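GXWXG domain-containing protein (Thermomonospora curvata, PDB 4MVE) is of unknown function but folds into a mainly antiparallel, curled beta sheet and combines GXWXG and DUF4334 family sequences. Local coordinates at residues M111-D114 with I119-F122; P77-C80 with S86-S89; F49-A54 with M58-N63; Q8-I13 with R123-D128. All coordinates share one frame; numbering follows the deposited sequence.

Interaction 1: residues M111-D114 with I119-F122; sequences MIYD and IDHF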
loop_
_atom_site.group_PDB
_atom_site.type_symbol
_atom_site.label_atom_id
_atom_site.label_comp_id
_atom_site.label_asym_id
_atom_site.label_seq_id
_atom_site.Cartn_x
_atom_site.Cartn_y
_atom_site.Cartn_z
HETATM N N MSE A 111 -7.225 -0.052 3.530
HETATM C CA MSE A 111 -8.038 0.247 2.348
HETATM C C MSE A 111 -8.805 -1.002 1.936
HETATM O O MSE A 111 -8.223 -2.064 1.829
HETATM C CB MSE A 111 -7.176 0.748 1.200
HETATM C CG MSE A 111 -7.967 1.471 0.137
HETATM SE SE MSE A 111 -6.889 1.530 -1.501
HETATM C CE MSE A 111 -6.915 -0.336 -1.964
ATOM N N ILE A 112 -10.114 -0.899 1.727
ATOM C CA ILE A 112 -10.907 -2.068 1.297
ATOM C C ILE A 112 -11.397 -1.817 -0.135
ATOM O O ILE A 112 -12.056 -0.822 -0.348
ATOM C CB ILE A 112 -12.104 -2.297 2.267
ATOM C CG1 ILE A 112 -11.620 -2.440 3.739
ATOM C CG2 ILE A 112 -13.013 -3.488 1.792
ATOM C CD1 ILE A 112 -12.657 -2.740 4.788
ATOM N N TYR A 113 -11.141 -2.722 -1.090
ATOM C CA TYR A 113 -11.691 -2.521 -2.447
ATOM C C TYR A 113 -13.192 -2.680 -2.390
ATOM O O TYR A 113 -13.701 -3.537 -1.634
ATOM C CB TYR A 113 -11.104 -3.519 -3.455
ATOM C CG TYR A 113 -9.721 -3.157 -3.964
ATOM C CD1 TYR A 113 -8.594 -3.328 -3.166
ATOM C CD2 TYR A 113 -9.539 -2.666 -5.254
ATOM C CE1 TYR A 113 -7.303 -3.034 -3.651
ATOM C CE2 TYR A 113 -8.265 -2.364 -5.746
ATOM C CZ TYR A 113 -7.150 -2.525 -4.936
ATOM O OH TYR A 113 -5.904 -2.244 -5.469
ATOM N N ASP A 114 -13.898 -1.877 -3.178
ATOM C CA ASP A 114 -15.352 -1.969 -3.255
ATOM C C ASP A 114 -15.801 -3.233 -3.937
ATOM O O ASP A 114 -16.866 -3.761 -3.597
ATOM C CB ASP A 114 -15.932 -0.774 -4.055
ATOM C CG ASP A 114 -15.758 0.558 -3.367
ATOM O OD1 ASP A 114 -15.316 0.568 -2.181
ATOM O OD2 ASP A 114 -16.109 1.588 -3.980
ATOM N N ILE A 119 -7.927 -6.311 0.982
ATOM C CA ILE A 119 -7.769 -5.287 2.017
ATOM C C ILE A 119 -6.283 -4.970 2.161
ATOM O O ILE A 119 -5.506 -5.910 2.291
ATOM C CB ILE A 119 -8.361 -5.751 3.374
ATOM C CG1 ILE A 119 -9.867 -5.998 3.284
ATOM C CG2 ILE A 119 -8.031 -4.736 4.507
ATOM C CD1 ILE A 119 -10.347 -6.922 4.455
ATOM N N ASP A 120 -5.891 -3.675 2.194
ATOM C CA ASP A 120 -4.500 -3.240 2.422
ATOM C C ASP A 120 -4.400 -2.616 3.806
ATOM O O ASP A 120 -4.944 -1.526 4.020
ATOM C CB ASP A 120 -4.006 -2.246 1.359
ATOM C CG ASP A 120 -4.177 -2.689 -0.087
ATOM O OD1 ASP A 120 -4.012 -3.902 -0.367
ATOM O OD2 ASP A 120 -4.400 -1.819 -0.943
ATOM N N HIS A 121 -3.715 -3.305 4.734
ATOM C CA HIS A 121 -3.519 -2.900 6.149
ATOM C C HIS A 121 -2.295 -2.007 6.242
ATOM O O HIS A 121 -1.207 -2.424 5.847
ATOM C CB HIS A 121 -3.367 -4.134 7.043
ATOM C CG HIS A 121 -4.499 -5.102 6.922
ATOM N ND1 HIS A 121 -5.556 -5.118 7.851
ATOM C CD2 HIS A 121 -4.699 -6.092 6.015
ATOM C CE1 HIS A 121 -6.339 -6.110 7.477
ATOM N NE2 HIS A 121 -5.850 -6.745 6.392
ATOM N N PHE A 122 -2.481 -0.747 6.661
ATOM C CA PHE A 122 -1.384 0.229 6.691
ATOM C C PHE A 122 -0.742 0.386 8.064
ATOM O O PHE A 122 -1.436 0.486 9.076
ATOM C CB PHE A 122 -1.888 1.594 6.219
ATOM C CG PHE A 122 -2.423 1.578 4.819
ATOM C CD1 PHE A 122 -1.608 1.212 3.750
ATOM C CD2 PHE A 122 -3.753 1.893 4.560
ATOM C CE1 PHE A 122 -2.116 1.173 2.449
ATOM C CE2 PHE A 122 -4.258 1.831 3.272
ATOM C CZ PHE A 122 -3.432 1.495 2.218
HETATM O O HOH W 1 -3.716 -2.276 -3.720
#
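Ile119 meets Ile112 across a non-hydrogen-bonded antiparallel pair: the two side chains run alongside each other on the same face of the sheet, with Ile119 CG1 4.0 Å from Ile112 CG1. Its backbone adds a CA-H...O contact, Ile119 CA lying 3.3 Å from Met111 O. Asp120 follows in a hydrogen-bonded pair with Met111, a selenomethionine. Asp120 N reaches Met111 O at 2.9 Å (164°), and Met111 N returns to Asp120 O at 2.8 Å. On this other face the Met111 chain, bent at its last torsion (chi3 69°), swings its methyl CE to 3.1 Å from Asp120 OD2. A water donates to the same oxygen; it lies in the plane of the Tyr113 ring at its edge and bonds Tyr113 OH at 2.8 Å; the ring and the carboxylate stand perpendicular. Farther on, Phe122 lies on the same side of the sheet as Asp120. Its ring atom CE2 comes to 3.7 Å from Met111 CB, and Asp120 O sits over one ring face near the rim. With an alanine here the ring is gone, and Met111 CB would probably lose an apolar neighbour, as would Phe145 and Leu147 of strand 143-149. Alternating pair types, strand axes 175° apart and a short connection identify an antiparallel beta hairpin, strands 106-113 and 118-124, within the curled sheet.

Interaction 2: residues P77-C80 with S86-S89; sequences PLLC and SIYS
Cys80 and Tyr88 form the close-fitting part of this contact, a hydrogen-bonded antiparallel pair. Cys80 N binds Tyr88 O at 2.8 Å (166°) and Tyr88 N binds Cys80 O at 3.0 Å (168°). The Tyr88 side chain takes the crowded position between its backbone N and carbonyl carbon (chi1 77°), which brings the ring back across the partner strand: CE1 stops 3.8 Å from Cys80 CB and CD1 3.3 Å from Cys80 O. Cys80 SG makes an oblique sulfur-aromatic contact, 5.5 Å from the centroid of the Tyr88 ring. A serine in place of Tyr88 lacks the ring, and would probably strip Cys80 of its aromatic neighbour and leave a gap beside Met62. On the opposite face the non-hydrogen-bonded pair Leu79 and Ser89 touches through one methyl, Leu79 CD2 lying 3.8 Å from Ser89 CB. Toward the turn the contact slackens. Ile87, exposed to solvent, meets Leu79 CB with its CG2 branch at 3.9 Å and gives a CA-H...O contact to Cys80 O, while the Ser86 hydroxyl bonds to Asp84 and Ser82 within the hairpin connection. At the other end, Ser89 OG bonds Glu91, and a water joins it to Leu78 N, 2.9 Å from that water. The pairing of strands 74-81 and 87-89 thus rests on straight backbone bonds, with apolar contacts on both faces, the sulfur-aromatic one on that of Cys80 and Tyr88, and a hydrated polar margin around Ser89.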
loop_
_atom_site.group_PDB
_atom_site.type_symbol
_atom_site.label_atom_id
_atom_site.label_comp_id
_atom_site.label_asym_id
_atom_site.label_seq_id
_atom_site.Cartn_x
_atom_site.Cartn_y
_atom_site.Cartn_z
ATOM N N PRO A 77 -7.764 3.478 -5.796
ATOM C CA PRO A 77 -6.680 2.544 -5.452
ATOM C C PRO A 77 -5.598 2.372 -6.506
ATOM O O PRO A 77 -4.492 1.925 -6.169
ATOM C CB PRO A 77 -7.412 1.218 -5.233
ATOM C CG PRO A 77 -8.638 1.316 -6.079
ATOM C CD PRO A 77 -9.016 2.770 -6.154
ATOM N N LEU A 78 -5.905 2.660 -7.770
ATOM C CA LEU A 78 -4.953 2.386 -8.860
ATOM C C LEU A 78 -4.700 3.544 -9.766
ATOM O O LEU A 78 -5.146 3.550 -10.919
ATOM C CB LEU A 78 -5.435 1.187 -9.707
ATOM C CG LEU A 78 -5.673 -0.120 -8.928
ATOM C CD1 LEU A 78 -6.463 -1.085 -9.770
ATOM C CD2 LEU A 78 -4.324 -0.766 -8.510
ATOM N N LEU A 79 -3.909 4.508 -9.272
ATOM C CA LEU A 79 -3.440 5.619 -10.088
ATOM C C LEU A 79 -2.352 5.065 -10.939
ATOM O O LEU A 79 -1.543 4.288 -10.430
ATOM C CB LEU A 79 -2.939 6.801 -9.236
ATOM C CG LEU A 79 -3.953 7.477 -8.285
ATOM C CD1 LEU A 79 -3.258 8.646 -7.520
ATOM C CD2 LEU A 79 -5.225 7.981 -9.060
ATOM N N CYS A 80 -2.383 5.358 -12.247
ATOM C CA CYS A 80 -1.412 4.830 -13.191
ATOM C C CYS A 80 -0.904 5.942 -14.028
ATOM O O CYS A 80 -1.529 7.003 -14.113
ATOM C CB CYS A 80 -2.012 3.715 -14.055
ATOM S SG CYS A 80 -2.584 2.277 -13.118
ATOM N N SER A 86 0.969 11.953 -17.734
ATOM C CA SER A 86 -0.061 12.378 -16.794
ATOM C C SER A 86 -0.534 11.185 -15.917
ATOM O O SER A 86 -0.418 10.015 -16.307
ATOM C CB SER A 86 -1.232 13.016 -17.530
ATOM O OG SER A 86 -1.954 12.060 -18.287
ATOM N N ILE A 87 -1.035 11.489 -14.721
ATOM C CA ILE A 87 -1.484 10.433 -13.827
ATOM C C ILE A 87 -3.026 10.373 -13.835
ATOM O O ILE A 87 -3.683 11.405 -13.685
ATOM C CB ILE A 87 -0.855 10.592 -12.415
ATOM C CG1 ILE A 87 0.663 10.238 -12.501
ATOM C CG2 ILE A 87 -1.575 9.692 -11.395
ATOM C CD1 ILE A 87 1.559 10.831 -11.449
ATOM N N TYR A 88 -3.582 9.152 -14.048
ATOM C CA TYR A 88 -5.021 8.928 -14.122
ATOM C C TYR A 88 -5.438 7.770 -13.226
ATOM O O TYR A 88 -4.662 6.841 -12.927
ATOM C CB TYR A 88 -5.471 8.684 -15.585
ATOM C CG TYR A 88 -5.158 7.292 -16.085
ATOM C CD1 TYR A 88 -3.869 6.942 -16.472
ATOM C CD2 TYR A 88 -6.138 6.297 -16.098
ATOM C CE1 TYR A 88 -3.565 5.654 -16.894
ATOM C CE2 TYR A 88 -5.839 4.997 -16.486
ATOM C CZ TYR A 88 -4.553 4.679 -16.887
ATOM O OH TYR A 88 -4.256 3.413 -17.312
ATOM N N SER A 89 -6.686 7.824 -12.824
ATOM C CA SER A 89 -7.276 6.818 -11.980
ATOM C C SER A 89 -7.876 5.682 -12.810
ATOM O O SER A 89 -8.861 5.898 -13.522
ATOM C CB SER A 89 -8.349 7.452 -11.105
ATOM O OG SER A 89 -8.970 6.421 -10.375
HETATM O O HOH W 2 -8.008 4.119 -9.109
#

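Interaction 3: residues F49-A54 with M58-N63; sequences FDRGDA and MLLGMN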
loop_
_atom_site.group_PDB
_atom_site.type_symbol
_atom_site.label_atom_id
_atom_site.label_comp_id
_atom_site.label_asym_id
_atom_site.label_seq_id
_atom_site.Cartn_x
_atom_site.Cartn_y
_atom_site.Cartn_z
ATOM N N PHE A 49 7.798 -4.347 -2.735
ATOM C CA PHE A 49 8.997 -4.980 -2.176
ATOM C C PHE A 49 9.450 -6.214 -2.974
ATOM O O PHE A 49 10.638 -6.448 -3.042
ATOM C CB PHE A 49 8.783 -5.365 -0.704
ATOM C CG PHE A 49 8.706 -4.163 0.208
ATOM C CD1 PHE A 49 9.864 -3.458 0.563
ATOM C CD2 PHE A 49 7.495 -3.780 0.780
ATOM C CE1 PHE A 49 9.796 -2.362 1.433
ATOM C CE2 PHE A 49 7.433 -2.694 1.669
ATOM C CZ PHE A 49 8.585 -1.995 1.991
ATOM N N ASP A 50 8.512 -7.034 -3.502
ATOM C CA ASP A 50 8.851 -8.211 -4.292
ATOM C C ASP A 50 8.232 -8.088 -5.689
ATOM O O ASP A 50 7.042 -8.350 -5.881
ATOM C CB ASP A 50 8.388 -9.485 -3.569
ATOM C CG ASP A 50 8.560 -10.787 -4.339
ATOM O OD1 ASP A 50 9.450 -10.846 -5.244
ATOM O OD2 ASP A 50 7.833 -11.751 -4.028
ATOM N N ARG A 51 9.064 -7.719 -6.659
ATOM C CA ARG A 51 8.654 -7.462 -8.027
ATOM C C ARG A 51 8.503 -8.752 -8.879
ATOM O O ARG A 51 8.076 -8.650 -10.033
ATOM C CB ARG A 51 9.610 -6.449 -8.705
ATOM C CG ARG A 51 9.301 -5.027 -8.214
ATOM C CD ARG A 51 10.093 -3.912 -8.857
ATOM N NE ARG A 51 11.499 -3.868 -8.439
ATOM C CZ ARG A 51 11.971 -3.232 -7.366
ATOM N NH1 ARG A 51 11.140 -2.637 -6.516
ATOM N NH2 ARG A 51 13.270 -3.237 -7.104
ATOM N N GLY A 52 8.803 -9.922 -8.301
ATOM C CA GLY A 52 8.655 -11.203 -8.985
ATOM C C GLY A 52 7.268 -11.816 -8.871
ATOM O O GLY A 52 6.985 -12.817 -9.538
ATOM N N ASP A 53 6.394 -11.227 -8.025
ATOM C CA ASP A 53 5.023 -11.686 -7.797
ATOM C C ASP A 53 4.131 -11.353 -9.036
ATOM O O ASP A 53 4.339 -10.332 -9.698
ATOM C CB ASP A 53 4.448 -11.052 -6.490
ATOM C CG ASP A 53 2.937 -11.245 -6.289
ATOM O OD1 ASP A 53 2.465 -12.416 -6.352
ATOM O OD2 ASP A 53 2.215 -10.223 -6.163
ATOM N N ALA A 54 3.160 -12.229 -9.340
ATOM C CA ALA A 54 2.228 -12.088 -10.455
ATOM C C ALA A 54 1.527 -10.705 -10.478
ATOM O O ALA A 54 1.599 -9.992 -11.499
ATOM C CB ALA A 54 1.174 -13.192 -10.395
HETATM N N MSE A 58 1.826 -7.350 -12.970
HETATM C CA MSE A 58 0.669 -6.748 -13.636
HETATM C C MSE A 58 0.562 -5.253 -13.300
HETATM O O MSE A 58 0.314 -4.452 -14.199
HETATM C CB MSE A 58 -0.608 -7.512 -13.271
HETATM C CG MSE A 58 -0.665 -8.933 -13.902
HETATM SE SE MSE A 58 -0.321 -8.970 -15.852
HETATM C CE MSE A 58 -1.783 -7.924 -16.424
ATOM N N LEU A 59 0.814 -4.874 -12.034
ATOM C CA LEU A 59 0.831 -3.479 -11.597
ATOM C C LEU A 59 1.916 -2.696 -12.354
ATOM O O LEU A 59 1.672 -1.588 -12.846
ATOM C CB LEU A 59 1.078 -3.396 -10.079
ATOM C CG LEU A 59 -0.098 -3.770 -9.157
ATOM C CD1 LEU A 59 0.340 -3.748 -7.703
ATOM C CD2 LEU A 59 -1.286 -2.837 -9.346
ATOM N N LEU A 60 3.087 -3.309 -12.490
ATOM C CA LEU A 60 4.222 -2.749 -13.195
ATOM C C LEU A 60 3.867 -2.530 -14.686
ATOM O O LEU A 60 4.117 -1.452 -15.220
ATOM C CB LEU A 60 5.422 -3.711 -13.029
ATOM C CG LEU A 60 6.479 -3.418 -11.930
ATOM C CD1 LEU A 60 5.876 -2.987 -10.589
ATOM C CD2 LEU A 60 7.385 -4.615 -11.716
ATOM N N GLY A 61 3.229 -3.517 -15.309
ATOM C CA GLY A 61 2.833 -3.444 -16.717
ATOM C C GLY A 61 1.824 -2.348 -16.999
ATOM O O GLY A 61 1.856 -1.713 -18.053
HETATM N N MSE A 62 0.962 -2.076 -16.011
HETATM C CA MSE A 62 -0.034 -1.015 -16.088
HETATM C C MSE A 62 0.555 0.350 -15.744
HETATM O O MSE A 62 -0.166 1.346 -15.841
HETATM C CB MSE A 62 -1.158 -1.325 -15.142
HETATM C CG MSE A 62 -2.107 -2.296 -15.722
HETATM SE SE MSE A 62 -3.857 -1.855 -15.152
HETATM C CE MSE A 62 -4.080 -0.012 -16.064
ATOM N N ASN A 63 1.861 0.400 -15.356
ATOM C CA ASN A 63 2.552 1.609 -14.928
ATOM C C ASN A 63 1.857 2.208 -13.705
ATOM O O ASN A 63 1.690 3.421 -13.620
ATOM C CB ASN A 63 2.665 2.656 -16.047
ATOM C CG ASN A 63 3.868 2.513 -16.917
ATOM O OD1 ASN A 63 4.913 3.131 -16.677
ATOM N ND2 ASN A 63 3.713 1.749 -17.982
#
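Ala54 and Met58, a selenomethionine, are joined by one helical backbone bond, Met58 N to Ala54 O at 3.0 Å with an N-H...O angle of 144°. Met58 CG lies close to the same oxygen, at 3.5 Å. The other touch is between side chains: Leu60 leans a single methyl, CD2, against the aliphatic part of Arg51, 4.0 Å from Arg51 CD and about as far from CG, the two crossing at roughly a right angle. Arg51 bends about its CG-CD bond (chi3 -72°), turning its guanidinium aside; NH2 bonds Gly17 O and so holds the far end of the methylenes that meet Leu60. The start of helix 54-61 is N-capped by Asp53, whose OD2 makes a weak hydrogen bond to Ala56 N. Leading into this cap is a type I beta turn from Asp50 to Asp53. Inside it Gly52 N reaches Asp50 OD1 at 3.3 Å, an Asx turn in which the donor approaches from above the carboxylate plane. After the helical bond Met62 N to Met58 O, a Schellman motif closes the helix: Asn63, with positive phi (60°), bonds Leu60 O through its N at 2.9 Å and pairs through its backbone with Arg81.

Interaction 4: residues Q8-I13 with R123-D128; sequences QRLAKI and RRVNDD
Val125 meets Ala11 of helix 5-16 at a classic beta bulge, where Val125 and Asn126 together face Met129 and the chain turns a corner. Val125 points from CB toward the helix and forks there. Branch CG1, opposite its backbone N (chi1 170°), ends against Ala11, 3.8 Å from Ala11 CB and equally near Ala11 N. Branch CG2 reaches toward the preceding helical residue, 4.2 Å from Leu10 CB. No hydrogen bond crosses between the two segments, so helix and corner meet by van der Waals contact; Leu10 and Val125 both also pack on Val131 of strand 129-136. Beside this patch Asn126 ND2 approaches Ala11 CB at 4.2 Å. The same amide is fixed at its other end: Asp128 N donates to Asn126 OD1 at 2.9 Å in the carbonyl plane, an Asx turn starting in the bulge. Behind it, Arg124 spreads its guanidinium over the backbone of Asn126, whose CA lies 3.6 Å above the centre of that plane. Its salt bridge to Asp127 is lopsided: OD1 lies in the guanidinium plane, 2.9 Å from Arg124 NH2 (169°), while NH2 meets the carboxylate from above its plane and Arg124 NE reaches that oxygen only weakly.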
loop_
_atom_site.group_PDB
_atom_site.type_symbol
_atom_site.label_atom_id
_atom_site.label_comp_id
_atom_site.label_asym_id
_atom_site.label_seq_id
_atom_site.Cartn_x
_atom_site.Cartn_y
_atom_site.Cartn_z
ATOM N N GLN A 8 13.449 2.802 10.625
ATOM C CA GLN A 8 14.665 3.266 9.972
ATOM C C GLN A 8 15.115 2.302 8.898
ATOM O O GLN A 8 15.449 2.754 7.802
ATOM C CB GLN A 8 15.783 3.524 10.985
ATOM C CG GLN A 8 15.577 4.853 11.728
ATOM C CD GLN A 8 16.586 5.172 12.820
ATOM O OE1 GLN A 8 16.535 6.249 13.435
ATOM N NE2 GLN A 8 17.518 4.263 13.103
ATOM N N ARG A 9 15.076 0.979 9.186
ATOM C CA ARG A 9 15.413 -0.052 8.209
ATOM C C ARG A 9 14.435 -0.021 7.024
ATOM O O ARG A 9 14.861 -0.148 5.873
ATOM C CB ARG A 9 15.383 -1.435 8.854
ATOM C CG ARG A 9 16.652 -1.814 9.565
ATOM C CD ARG A 9 16.879 -3.300 9.372
ATOM N NE ARG A 9 16.507 -4.077 10.558
ATOM C CZ ARG A 9 16.282 -5.390 10.568
ATOM N NH1 ARG A 9 16.350 -6.095 9.440
ATOM N NH2 ARG A 9 15.973 -6.008 11.703
ATOM N N LEU A 10 13.128 0.147 7.296
ATOM C CA LEU A 10 12.150 0.139 6.207
ATOM C C LEU A 10 12.207 1.417 5.385
ATOM O O LEU A 10 12.072 1.346 4.176
ATOM C CB LEU A 10 10.723 -0.108 6.704
ATOM C CG LEU A 10 10.376 -1.565 7.080
ATOM C CD1 LEU A 10 9.041 -1.610 7.797
ATOM C CD2 LEU A 10 10.297 -2.490 5.833
ATOM N N ALA A 11 12.464 2.567 6.018
ATOM C CA ALA A 11 12.538 3.847 5.320
ATOM C C ALA A 11 13.651 3.816 4.254
ATOM O O ALA A 11 13.444 4.300 3.138
ATOM C CB ALA A 11 12.765 4.983 6.327
ATOM N N LYS A 12 14.798 3.214 4.584
ATOM C CA LYS A 12 15.957 3.112 3.682
ATOM C C LYS A 12 15.626 2.266 2.448
ATOM O O LYS A 12 15.996 2.644 1.330
ATOM C CB LYS A 12 17.187 2.533 4.419
ATOM C CG LYS A 12 17.940 3.584 5.233
ATOM C CD LYS A 12 18.972 2.996 6.193
ATOM C CE LYS A 12 20.354 2.872 5.606
ATOM N NZ LYS A 12 21.390 2.697 6.667
ATOM N N ILE A 13 14.926 1.127 2.655
ATOM C CA ILE A 13 14.502 0.229 1.567
ATOM C C ILE A 13 13.471 0.959 0.667
ATOM O O ILE A 13 13.636 0.992 -0.549
ATOM C CB ILE A 13 13.944 -1.094 2.147
ATOM C CG1 ILE A 13 15.068 -1.910 2.878
ATOM C CG2 ILE A 13 13.251 -1.934 1.041
ATOM C CD1 ILE A 13 14.490 -2.964 4.032
ATOM N N ARG A 123 0.588 0.464 8.092
ATOM C CA ARG A 123 1.321 0.759 9.325
ATOM C C ARG A 123 2.278 1.898 9.032
ATOM O O ARG A 123 2.789 1.984 7.933
ATOM C CB ARG A 123 2.076 -0.475 9.865
ATOM C CG ARG A 123 1.227 -1.683 10.190
ATOM C CD ARG A 123 0.592 -1.731 11.567
ATOM N NE ARG A 123 -0.228 -2.947 11.670
ATOM C CZ ARG A 123 0.209 -4.113 12.140
ATOM N NH1 ARG A 123 1.443 -4.225 12.621
ATOM N NH2 ARG A 123 -0.591 -5.171 12.151
ATOM N N ARG A 124 2.570 2.721 10.018
ATOM C CA ARG A 124 3.426 3.884 9.885
ATOM C C ARG A 124 4.909 3.519 9.815
ATOM O O ARG A 124 5.399 2.791 10.674
ATOM C CB ARG A 124 3.196 4.835 11.104
ATOM C CG ARG A 124 3.961 6.170 11.033
ATOM C CD ARG A 124 3.725 7.022 12.276
ATOM N NE ARG A 124 4.399 8.325 12.198
ATOM C CZ ARG A 124 5.635 8.557 12.624
ATOM N NH1 ARG A 124 6.351 7.582 13.172
ATOM N NH2 ARG A 124 6.170 9.761 12.498
ATOM N N VAL A 125 5.624 4.096 8.853
ATOM C CA VAL A 125 7.096 4.064 8.767
ATOM C C VAL A 125 7.568 5.425 9.365
ATOM O O VAL A 125 8.349 5.441 10.315
ATOM C CB VAL A 125 7.670 3.774 7.357
ATOM C CG1 VAL A 125 9.193 4.011 7.308
ATOM C CG2 VAL A 125 7.330 2.360 6.925
ATOM N N ASN A 126 7.008 6.558 8.851
ATOM C CA ASN A 126 7.188 7.926 9.364
ATOM C C ASN A 126 5.980 8.697 8.852
ATOM O O ASN A 126 5.140 8.077 8.217
ATOM C CB ASN A 126 8.551 8.553 8.943
ATOM C CG ASN A 126 8.767 8.541 7.448
ATOM O OD1 ASN A 126 7.921 9.009 6.675
ATOM N ND2 ASN A 126 9.882 7.962 7.005
ATOM N N ASP A 127 5.892 10.022 9.061
ATOM C CA ASP A 127 4.733 10.827 8.622
ATOM C C ASP A 127 4.427 10.743 7.109
ATOM O O ASP A 127 3.281 10.968 6.708
ATOM C CB ASP A 127 4.954 12.297 9.003
ATOM C CG ASP A 127 4.917 12.532 10.501
ATOM O OD1 ASP A 127 4.347 11.680 11.225
ATOM O OD2 ASP A 127 5.467 13.556 10.953
ATOM N N ASP A 128 5.453 10.433 6.283
ATOM C CA ASP A 128 5.297 10.410 4.837
ATOM C C ASP A 128 5.502 9.038 4.206
ATOM O O ASP A 128 5.591 8.957 2.979
ATOM C CB ASP A 128 6.290 11.406 4.228
ATOM C CG ASP A 128 6.042 12.827 4.673
ATOM O OD1 ASP A 128 4.864 13.165 4.967
ATOM O OD2 ASP A 128 7.026 13.596 4.765
#

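In the fold
Interaction 1 is the buried contact of the four, interaction 3 lies at the surface, and interactions 2 and 4 are partly buried. Interactions 1 and 2 are both antiparallel hairpins of one sheet; although their centres are about 17 Å apart, Met111 and Tyr113 pack on Pro77, so that side chains of the two hairpins meet. Interaction 4 shares strand 118-124 with interaction 1 but lies on the other side of the chain's centre and relies on apolar helix-to-sheet touch instead of backbone pairing. Interaction 3 combines one helical bond with a methyl-to-arginine touch, flanked by caps and turns. It meets interaction 2 through Met62 and Cys80, and interaction 4 through Phe49 and Ile13.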